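Local coordinates for protein NAGD (Escherichia coli, PDB 2C4N) that probably removes phosphate from ribonucleotides and a broad range of other phosphorylated substrates, as a magnesium-dependent hydrolase of the haloacid dehalogenase (HAD) superfamily, at residues Ala76-Arg80 with Glu98-Phe104. Residues are numbered along the deposited sequence; the frame is centred on the assembly and turned at random.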
loop_
_atom_site.group_PDB
_atom_site.type_symbol
_atom_site.label_atom_id
_atom_site.label_comp_id
_atom_site.label_asym_id
_atom_site.label_seq_id
_atom_site.Cartn_x
_atom_site.Cartn_y
_atom_site.Cartn_z
ATOM N N ALA A 76 8.884 -27.207 -0.767
ATOM C CA ALA A 76 9.903 -28.171 -0.362
ATOM C C ALA A 76 10.963 -28.262 -1.455
ATOM O O ALA A 76 12.156 -28.300 -1.167
ATOM C CB ALA A 76 9.269 -29.552 -0.121
ATOM N N ASP A 77 10.525 -28.290 -2.713
ATOM C CA ASP A 77 11.451 -28.369 -3.837
ATOM C C ASP A 77 12.329 -27.130 -3.894
ATOM O O ASP A 77 13.503 -27.207 -4.246
ATOM C CB ASP A 77 10.700 -28.519 -5.164
ATOM C CG ASP A 77 10.195 -29.932 -5.395
ATOM O OD1 ASP A 77 10.769 -30.870 -4.806
ATOM O OD2 ASP A 77 9.241 -30.108 -6.183
ATOM N N PHE A 78 11.748 -25.986 -3.550
ATOM C CA PHE A 78 12.477 -24.725 -3.538
ATOM C C PHE A 78 13.570 -24.758 -2.469
ATOM O O PHE A 78 14.716 -24.393 -2.723
ATOM C CB PHE A 78 11.495 -23.580 -3.268
ATOM C CG PHE A 78 12.151 -22.248 -3.012
ATOM C CD1 PHE A 78 12.674 -21.941 -1.757
ATOM C CD2 PHE A 78 12.242 -21.296 -4.025
ATOM C CE1 PHE A 78 13.276 -20.708 -1.513
ATOM C CE2 PHE A 78 12.844 -20.060 -3.789
ATOM C CZ PHE A 78 13.363 -19.766 -2.531
ATOM N N LEU A 79 13.206 -25.217 -1.279
ATOM C CA LEU A 79 14.127 -25.278 -0.149
ATOM C C LEU A 79 15.187 -26.375 -0.247
ATOM O O LEU A 79 16.269 -26.259 0.337
ATOM C CB LEU A 79 13.321 -25.433 1.142
ATOM C CG LEU A 79 12.423 -24.221 1.434
ATOM C CD1 LEU A 79 11.502 -24.505 2.602
ATOM C CD2 LEU A 79 13.299 -23.017 1.717
ATOM N N ARG A 80 14.872 -27.441 -0.973
ATOM C CA ARG A 80 15.813 -28.539 -1.153
ATOM C C ARG A 80 17.116 -28.007 -1.718
ATOM O O ARG A 80 18.197 -28.396 -1.283
ATOM C CB ARG A 80 15.254 -29.575 -2.129
ATOM C CG ARG A 80 14.583 -30.767 -1.492
ATOM C CD ARG A 80 14.343 -31.858 -2.531
ATOM N NE ARG A 80 13.632 -32.994 -1.957
ATOM C CZ ARG A 80 12.316 -33.053 -1.794
ATOM N NH1 ARG A 80 11.546 -32.041 -2.170
ATOM N NH2 ARG A 80 11.775 -34.127 -1.237
ATOM N N GLU A 98 6.612 -32.850 3.979
ATOM C CA GLU A 98 7.425 -32.555 2.806
ATOM C C GLU A 98 8.772 -31.971 3.209
ATOM O O GLU A 98 9.798 -32.321 2.637
ATOM C CB GLU A 98 6.704 -31.568 1.883
ATOM C CG GLU A 98 5.523 -32.144 1.121
ATOM C CD GLU A 98 5.932 -33.177 0.086
ATOM O OE1 GLU A 98 6.812 -32.878 -0.753
ATOM O OE2 GLU A 98 5.366 -34.290 0.103
ATOM N N LEU A 99 8.766 -31.075 4.193
ATOM C CA LEU A 99 10.002 -30.459 4.663
ATOM C C LEU A 99 10.934 -31.488 5.307
ATOM O O LEU A 99 12.146 -31.456 5.095
ATOM C CB LEU A 99 9.687 -29.330 5.655
ATOM C CG LEU A 99 8.941 -28.146 5.015
ATOM C CD1 LEU A 99 8.587 -27.098 6.049
ATOM C CD2 LEU A 99 9.820 -27.545 3.943
ATOM N N TYR A 100 10.370 -32.394 6.100
ATOM C CA TYR A 100 11.172 -33.438 6.735
ATOM C C TYR A 100 11.819 -34.315 5.668
ATOM O O TYR A 100 12.973 -34.714 5.805
ATOM C CB TYR A 100 10.304 -34.287 7.675
ATOM C CG TYR A 100 10.158 -33.688 9.055
ATOM C CD1 TYR A 100 8.907 -33.455 9.614
ATOM C CD2 TYR A 100 11.283 -33.322 9.787
ATOM C CE1 TYR A 100 8.785 -32.858 10.867
ATOM C CE2 TYR A 100 11.172 -32.736 11.034
ATOM C CZ TYR A 100 9.925 -32.502 11.564
ATOM O OH TYR A 100 9.829 -31.884 12.784
ATOM N N LYS A 101 11.073 -34.608 4.607
ATOM C CA LYS A 101 11.591 -35.423 3.512
ATOM C C LYS A 101 12.659 -34.663 2.724
ATOM O O LYS A 101 13.470 -35.269 2.024
ATOM C CB LYS A 101 10.455 -35.858 2.571
ATOM C CG LYS A 101 9.432 -36.788 3.213
ATOM C CD LYS A 101 10.082 -38.045 3.784
ATOM C CE LYS A 101 9.731 -39.301 2.988
ATOM N NZ LYS A 101 10.207 -39.267 1.578
ATOM N N ALA A 102 12.655 -33.335 2.841
ATOM C CA ALA A 102 13.635 -32.497 2.157
ATOM C C ALA A 102 14.878 -32.323 3.037
ATOM O O ALA A 102 15.769 -31.536 2.718
ATOM C CB ALA A 102 13.037 -31.135 1.831
ATOM N N GLY A 103 14.916 -33.048 4.154
ATOM C CA GLY A 103 16.056 -32.991 5.053
ATOM C C GLY A 103 16.069 -31.880 6.084
ATOM O O GLY A 103 17.111 -31.588 6.668
ATOM N N PHE A 104 14.918 -31.263 6.328
ATOM C CA PHE A 104 14.849 -30.181 7.298
ATOM C C PHE A 104 14.659 -30.573 8.749
ATOM O O PHE A 104 14.112 -31.627 9.070
ATOM C CB PHE A 104 13.718 -29.210 6.947
ATOM C CG PHE A 104 14.125 -28.123 6.006
ATOM C CD1 PHE A 104 14.254 -28.368 4.643
ATOM C CD2 PHE A 104 14.419 -26.851 6.494
ATOM C CE1 PHE A 104 14.663 -27.355 3.772
ATOM C CE2 PHE A 104 14.831 -25.830 5.633
ATOM C CZ PHE A 104 14.958 -26.083 4.272
HETATM O O HOH W 1 9.964 -33.119 0.125
#
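Helix 71-80, which leads from the six-stranded core sheet of this HAD-type phosphatase toward the four-stranded sheet of what is probably the cap, packs beside helix 94-101, which ends in a Schellman motif. Arg80, Leu79 and Ala76 of helix 71-80 give up the most surface. Ala76 sits at the closest approach, its CA 5.5 Å from that of Leu99; the small side chain lets the backbones come together and rests its CB 3.8 Å from Glu98 CB. One turn on, Leu79 points into the apolar layer between the helices and the four-stranded parallel sheet. Leu79 CD1 meets Leu99 CD2 at 3.7 Å and Leu79 CB lies 3.5 Å from Phe104 CE1, while Phe113 and Ile115 of strand 105-116 lie against Leu79 from the sheet. Phe104 is brought there by the helix end: Gly103, with positive phi, turns the chain so that Phe104 N bonds to Leu99 O (3.0 Å) and Gly103 N to Tyr100 O (3.0 Å), and the chain leaves directly for strand 105-116. At the exposed edge Arg80 lies across Ala102, with Arg80 CG 3.7 Å from Ala102 CB and Ala102 CA over one face of the guanidinium. Arg80 NH1 also forms a salt bridge within its own helix, to Asp77 OD1 at 3.0 Å, and Asp77 OD2 is hydrogen-bonded to Tyr69 OH. Water 1 forms a polar link between the helices: it accepts a weak hydrogen bond from Arg80 NH2 (2.5 Å) and donates to Glu98 O (2.6 Å) and Glu98 OE1 (3.3 Å).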